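Local coordinates for transcriptional regulator, HTH_3 family (Vibrio cholerae, PDB 1Y9Q), which probably binds DNA through an HTH_3-family helix-turn-helix domain to regulate transcription, and holds zinc and D-methionine in a cupin domain, at residues G103-Q116 / A165-Y179. Residues are numbered along the deposited sequence; the frame is centred on the assembly and turned at random.
Sequences GLEIFEITLLDHHQ and AAVTEKAVFQNIVAY. With MED (D-methionine), chain C.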
loop_
_atom_site.group_PDB
_atom_site.type_symbol
_atom_site.label_atom_id
_atom_site.label_comp_id
_atom_site.label_asym_id
_atom_site.label_seq_id
_atom_site.Cartn_x
_atom_site.Cartn_y
_atom_site.Cartn_z
ATOM N N GLY A 103 7.493 11.648 -22.460
ATOM C CA GLY A 103 7.586 10.951 -21.190
ATOM C C GLY A 103 6.258 10.321 -20.790
ATOM O O GLY A 103 6.086 9.912 -19.640
ATOM N N LEU A 104 5.328 10.208 -21.738
ATOM C CA LEU A 104 4.013 9.657 -21.437
ATOM C C LEU A 104 3.716 8.212 -21.822
ATOM O O LEU A 104 4.162 7.701 -22.850
ATOM C CB LEU A 104 2.909 10.519 -22.059
ATOM C CG LEU A 104 2.912 12.025 -21.821
ATOM C CD1 LEU A 104 1.613 12.599 -22.381
ATOM C CD2 LEU A 104 3.056 12.334 -20.326
ATOM N N GLU A 105 2.905 7.595 -20.976
ATOM C CA GLU A 105 2.433 6.229 -21.132
ATOM C C GLU A 105 0.946 6.395 -20.824
ATOM O O GLU A 105 0.606 6.902 -19.760
ATOM C CB GLU A 105 3.107 5.364 -20.076
ATOM C CG GLU A 105 3.121 3.911 -20.370
ATOM C CD GLU A 105 4.128 3.188 -19.508
ATOM O OE1 GLU A 105 4.937 2.442 -20.075
ATOM O OE2 GLU A 105 4.108 3.367 -18.269
ATOM N N ILE A 106 0.062 5.993 -21.736
ATOM C CA ILE A 106 -1.373 6.182 -21.504
ATOM C C ILE A 106 -2.206 4.904 -21.579
ATOM O O ILE A 106 -2.164 4.167 -22.572
ATOM C CB ILE A 106 -1.946 7.213 -22.497
ATOM C CG1 ILE A 106 -1.157 8.518 -22.381
ATOM C CG2 ILE A 106 -3.416 7.467 -22.212
ATOM C CD1 ILE A 106 -1.542 9.567 -23.409
ATOM N N PHE A 107 -2.986 4.672 -20.525
ATOM C CA PHE A 107 -3.819 3.481 -20.431
ATOM C C PHE A 107 -5.285 3.789 -20.172
ATOM O O PHE A 107 -5.634 4.854 -19.663
ATOM C CB PHE A 107 -3.357 2.604 -19.271
ATOM C CG PHE A 107 -1.888 2.349 -19.242
ATOM C CD1 PHE A 107 -1.327 1.332 -20.003
ATOM C CD2 PHE A 107 -1.063 3.116 -18.430
ATOM C CE1 PHE A 107 0.041 1.079 -19.953
ATOM C CE2 PHE A 107 0.304 2.876 -18.369
ATOM C CZ PHE A 107 0.857 1.854 -19.132
ATOM N N GLU A 108 -6.135 2.830 -20.527
ATOM C CA GLU A 108 -7.562 2.921 -20.254
ATOM C C GLU A 108 -7.756 1.692 -19.374
ATOM O O GLU A 108 -7.580 0.565 -19.831
ATOM C CB GLU A 108 -8.395 2.807 -21.535
ATOM C CG GLU A 108 -9.874 3.016 -21.278
ATOM C CD GLU A 108 -10.665 3.286 -22.540
ATOM O OE1 GLU A 108 -10.396 4.307 -23.211
ATOM O OE2 GLU A 108 -11.559 2.476 -22.857
ATOM N N ILE A 109 -8.095 1.916 -18.110
ATOM C CA ILE A 109 -8.246 0.833 -17.140
ATOM C C ILE A 109 -9.686 0.532 -16.743
ATOM O O ILE A 109 -10.448 1.439 -16.421
ATOM C CB ILE A 109 -7.488 1.162 -15.833
ATOM C CG1 ILE A 109 -6.054 1.602 -16.146
ATOM C CG2 ILE A 109 -7.510 -0.036 -14.900
ATOM C CD1 ILE A 109 -5.290 0.629 -16.998
ATOM N N THR A 110 -10.041 -0.749 -16.749
ATOM C CA THR A 110 -11.380 -1.179 -16.357
ATOM C C THR A 110 -11.292 -2.015 -15.087
ATOM O O THR A 110 -10.651 -3.069 -15.064
ATOM C CB THR A 110 -12.055 -2.025 -17.452
ATOM O OG1 THR A 110 -12.176 -1.251 -18.649
ATOM C CG2 THR A 110 -13.446 -2.469 -16.998
ATOM N N LEU A 111 -11.925 -1.527 -14.028
ATOM C CA LEU A 111 -11.940 -2.218 -12.751
ATOM C C LEU A 111 -13.281 -2.931 -12.618
ATOM O O LEU A 111 -14.329 -2.353 -12.914
ATOM C CB LEU A 111 -11.767 -1.216 -11.608
ATOM C CG LEU A 111 -10.409 -0.525 -11.503
ATOM C CD1 LEU A 111 -10.443 0.519 -10.403
ATOM C CD2 LEU A 111 -9.342 -1.564 -11.220
ATOM N N LEU A 112 -13.246 -4.182 -12.171
ATOM C CA LEU A 112 -14.468 -4.969 -12.021
ATOM C C LEU A 112 -14.645 -5.508 -10.608
ATOM O O LEU A 112 -13.702 -5.536 -9.812
ATOM C CB LEU A 112 -14.460 -6.141 -13.001
ATOM C CG LEU A 112 -14.331 -5.813 -14.486
ATOM C CD1 LEU A 112 -14.185 -7.107 -15.276
ATOM C CD2 LEU A 112 -15.536 -5.025 -14.953
ATOM N N ASP A 113 -15.871 -5.926 -10.306
ATOM C CA ASP A 113 -16.206 -6.486 -9.005
ATOM C C ASP A 113 -15.618 -5.635 -7.881
ATOM O O ASP A 113 -14.985 -6.156 -6.963
ATOM C CB ASP A 113 -15.674 -7.919 -8.920
ATOM C CG ASP A 113 -16.359 -8.731 -7.840
ATOM O OD1 ASP A 113 -17.603 -8.845 -7.884
ATOM O OD2 ASP A 113 -15.657 -9.261 -6.952
ATOM N N HIS A 114 -15.847 -4.327 -7.966
ATOM C CA HIS A 114 -15.347 -3.355 -6.995
ATOM C C HIS A 114 -13.924 -3.650 -6.526
ATOM O O HIS A 114 -13.583 -3.464 -5.359
ATOM C CB HIS A 114 -16.311 -3.228 -5.796
ATOM C CG HIS A 114 -16.482 -4.482 -4.991
ATOM N ND1 HIS A 114 -15.520 -4.949 -4.121
ATOM C CD2 HIS A 114 -17.529 -5.336 -4.888
ATOM C CE1 HIS A 114 -15.967 -6.036 -3.514
ATOM N NE2 HIS A 114 -17.184 -6.292 -3.962
ATOM N N HIS A 115 -13.093 -4.095 -7.461
ATOM C CA HIS A 115 -11.701 -4.413 -7.169
ATOM C C HIS A 115 -10.944 -3.200 -6.630
ATOM O O HIS A 115 -11.210 -2.060 -7.021
ATOM C CB HIS A 115 -11.000 -4.913 -8.434
ATOM C CG HIS A 115 -9.535 -5.168 -8.252
ATOM N ND1 HIS A 115 -9.048 -6.223 -7.513
ATOM C CD2 HIS A 115 -8.452 -4.482 -8.690
ATOM C CE1 HIS A 115 -7.725 -6.177 -7.501
ATOM N NE2 HIS A 115 -7.339 -5.130 -8.206
ATOM N N GLN A 116 -10.008 -3.456 -5.719
ATOM C CA GLN A 116 -9.184 -2.400 -5.150
ATOM C C GLN A 116 -7.739 -2.738 -5.494
ATOM O O GLN A 116 -7.277 -3.851 -5.244
ATOM C CB GLN A 116 -9.353 -2.319 -3.634
ATOM C CG GLN A 116 -8.634 -1.126 -3.025
ATOM C CD GLN A 116 -8.929 -0.944 -1.554
ATOM O OE1 GLN A 116 -10.086 -0.963 -1.132
ATOM N NE2 GLN A 116 -7.880 -0.753 -0.762
ATOM N N ALA A 165 -9.624 2.182 -6.666
ATOM C CA ALA A 165 -10.700 1.287 -6.275
ATOM C C ALA A 165 -12.015 1.659 -6.945
ATOM O O ALA A 165 -12.380 2.831 -7.021
ATOM C CB ALA A 165 -10.869 1.304 -4.759
ATOM N N ALA A 166 -12.715 0.649 -7.441
ATOM C CA ALA A 166 -14.007 0.866 -8.072
ATOM C C ALA A 166 -15.021 0.844 -6.935
ATOM O O ALA A 166 -15.040 -0.101 -6.143
ATOM C CB ALA A 166 -14.299 -0.247 -9.062
ATOM N N VAL A 167 -15.837 1.889 -6.827
ATOM C CA VAL A 167 -16.842 1.942 -5.773
ATOM C C VAL A 167 -18.103 1.272 -6.310
ATOM O O VAL A 167 -18.788 0.542 -5.587
ATOM C CB VAL A 167 -17.138 3.387 -5.343
ATOM C CG1 VAL A 167 -18.029 3.383 -4.112
ATOM C CG2 VAL A 167 -15.831 4.109 -5.037
ATOM N N THR A 168 -18.417 1.537 -7.575
ATOM C CA THR A 168 -19.543 0.877 -8.217
ATOM C C THR A 168 -18.892 -0.434 -8.639
ATOM O O THR A 168 -17.663 -0.510 -8.695
ATOM C CB THR A 168 -20.035 1.650 -9.458
ATOM O OG1 THR A 168 -18.912 2.072 -10.243
ATOM C CG2 THR A 168 -20.843 2.867 -9.036
ATOM N N GLU A 169 -19.679 -1.465 -8.927
ATOM C CA GLU A 169 -19.089 -2.743 -9.315
ATOM C C GLU A 169 -18.077 -2.592 -10.443
ATOM O O GLU A 169 -17.057 -3.282 -10.473
ATOM C CB GLU A 169 -20.169 -3.740 -9.733
ATOM C CG GLU A 169 -21.035 -4.224 -8.587
ATOM C CD GLU A 169 -20.220 -4.631 -7.375
ATOM O OE1 GLU A 169 -19.272 -5.425 -7.531
ATOM O OE2 GLU A 169 -20.532 -4.156 -6.260
ATOM N N LYS A 170 -18.366 -1.691 -11.371
ATOM C CA LYS A 170 -17.475 -1.456 -12.495
ATOM C C LYS A 170 -17.127 0.020 -12.610
ATOM O O LYS A 170 -17.940 0.889 -12.303
ATOM C CB LYS A 170 -18.127 -1.934 -13.793
ATOM C CG LYS A 170 -17.335 -1.595 -15.050
ATOM C CD LYS A 170 -18.050 -2.074 -16.306
ATOM C CE LYS A 170 -17.263 -1.720 -17.555
ATOM N NZ LYS A 170 -17.901 -2.222 -18.805
ATOM N N ALA A 171 -15.900 0.292 -13.038
ATOM C CA ALA A 171 -15.427 1.653 -13.225
ATOM C C ALA A 171 -14.344 1.608 -14.285
ATOM O O ALA A 171 -13.534 0.683 -14.314
ATOM C CB ALA A 171 -14.871 2.209 -11.931
ATOM N N VAL A 172 -14.354 2.599 -15.166
ATOM C CA VAL A 172 -13.374 2.689 -16.233
ATOM C C VAL A 172 -12.767 4.077 -16.157
ATOM O O VAL A 172 -13.486 5.061 -15.974
ATOM C CB VAL A 172 -14.028 2.507 -17.616
ATOM C CG1 VAL A 172 -12.966 2.586 -18.708
ATOM C CG2 VAL A 172 -14.758 1.169 -17.676
ATOM N N PHE A 173 -11.446 4.163 -16.278
ATOM C CA PHE A 173 -10.788 5.461 -16.215
ATOM C C PHE A 173 -9.533 5.514 -17.065
ATOM O O PHE A 173 -8.890 4.493 -17.305
ATOM C CB PHE A 173 -10.445 5.816 -14.761
ATOM C CG PHE A 173 -9.441 4.889 -14.109
ATOM C CD1 PHE A 173 -8.101 5.250 -14.013
ATOM C CD2 PHE A 173 -9.846 3.676 -13.557
ATOM C CE1 PHE A 173 -7.178 4.421 -13.372
ATOM C CE2 PHE A 173 -8.934 2.841 -12.916
ATOM C CZ PHE A 173 -7.595 3.215 -12.822
ATOM N N GLN A 174 -9.200 6.711 -17.537
ATOM C CA GLN A 174 -7.997 6.884 -18.322
ATOM C C GLN A 174 -6.893 7.198 -17.327
ATOM O O GLN A 174 -7.093 7.983 -16.399
ATOM C CB GLN A 174 -8.116 8.055 -19.300
ATOM C CG GLN A 174 -6.838 8.239 -20.117
ATOM C CD GLN A 174 -6.794 9.548 -20.871
ATOM O OE1 GLN A 174 -6.763 10.623 -20.270
ATOM N NE2 GLN A 174 -6.791 9.465 -22.199
ATOM N N ASN A 175 -5.734 6.583 -17.517
ATOM C CA ASN A 175 -4.610 6.825 -16.631
ATOM C C ASN A 175 -3.404 7.258 -17.454
ATOM O O ASN A 175 -2.922 6.505 -18.293
ATOM C CB ASN A 175 -4.295 5.551 -15.834
ATOM C CG ASN A 175 -3.150 5.734 -14.841
ATOM O OD1 ASN A 175 -2.989 6.795 -14.232
ATOM N ND2 ASN A 175 -2.366 4.682 -14.656
ATOM N N ILE A 176 -2.944 8.485 -17.232
ATOM C CA ILE A 176 -1.763 8.994 -17.923
ATOM C C ILE A 176 -0.619 8.924 -16.916
ATOM O O ILE A 176 -0.723 9.487 -15.826
ATOM C CB ILE A 176 -1.939 10.469 -18.349
ATOM C CG1 ILE A 176 -3.025 10.585 -19.416
ATOM C CG2 ILE A 176 -0.616 11.030 -18.851
ATOM C CD1 ILE A 176 -3.412 12.021 -19.711
ATOM N N VAL A 177 0.459 8.228 -17.264
ATOM C CA VAL A 177 1.613 8.132 -16.368
ATOM C C VAL A 177 2.747 8.929 -17.013
ATOM O O VAL A 177 3.242 8.568 -18.083
ATOM C CB VAL A 177 2.052 6.666 -16.169
ATOM C CG1 VAL A 177 3.243 6.597 -15.230
ATOM C CG2 VAL A 177 0.891 5.854 -15.608
ATOM N N ALA A 178 3.137 10.027 -16.369
ATOM C CA ALA A 178 4.180 10.899 -16.898
ATOM C C ALA A 178 5.486 10.748 -16.133
ATOM O O ALA A 178 5.558 11.008 -14.924
ATOM C CB ALA A 178 3.708 12.348 -16.860
ATOM N N TYR A 179 6.520 10.332 -16.851
ATOM C CA TYR A 179 7.839 10.121 -16.261
ATOM C C TYR A 179 8.730 11.351 -16.407
ATOM O O TYR A 179 8.670 12.053 -17.407
ATOM C CB TYR A 179 8.514 8.932 -16.937
ATOM C CG TYR A 179 7.766 7.629 -16.800
ATOM C CD1 TYR A 179 8.158 6.682 -15.863
ATOM C CD2 TYR A 179 6.684 7.327 -17.633
ATOM C CE1 TYR A 179 7.505 5.463 -15.755
ATOM C CE2 TYR A 179 6.016 6.098 -17.532
ATOM C CZ TYR A 179 6.442 5.173 -16.588
ATOM O OH TYR A 179 5.829 3.947 -16.489
HETATM N N MED C . -0.089 3.380 -12.491
HETATM C CA MED C . -0.504 1.949 -12.563
HETATM C C MED C . -0.473 1.299 -11.174
HETATM O O MED C . -0.142 1.916 -10.152
HETATM C CB MED C . -1.911 1.865 -13.198
HETATM C CG MED C . -2.567 0.516 -13.414
HETATM S SD MED C . -1.577 -0.310 -14.697
HETATM C CE MED C . -1.821 0.703 -16.088
HETATM O OXT MED C . -0.781 0.113 -11.056
#
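Strands 104-111 and 171-178 pair as antiparallel neighbours in the five-stranded sheet of the cupin domain, their axes 158° apart. Strand 90-99 flanks the first, and strand 127-134 the second. Paired backbone bonds at E105-V177, F107-N175, I109-F173 and L111-A171 fix the register; V177 N to E105 O is nearly straight (2.8 Å). Beyond L111 the chains run into loops, still joined by H114 N to E169 O, and pair again as strands at Q116 and A165, in the four-stranded sheet, where A166 N donates to H115 O.

The two faces differ. L104, I106 and T110 flank A178, I176 and V172 on the partly exposed one; L104 CD2 rests 3.5 Å from A178 CB. On the inner face I109 CB sits over the F173 ring, 3.9 Å from its centroid and 23° off the normal, a CH-pi contact. L111 CD1 meets the same ring at its edge, 3.7 Å from F173 CE2. F173 holds CG between its backbone N and carbonyl carbon (chi1 64°), which swings the ring under I109.

At the far end, Y179 OH donates to E105 OE2 (2.5 Å), on the syn side but well out of the carboxylate plane. E105 OE1 is bonded to S68 OG, linking this end of the strand pair to the segment after helix 53-63.

D-methionine lies on the inner face: its CE is 3.4 Å from F107 CD2, over the ring, and 3.6 Å from I109 CD1. With N175, these residues line the ligand pocket beside the zinc site, as befits the interior of a cupin beta-barrel.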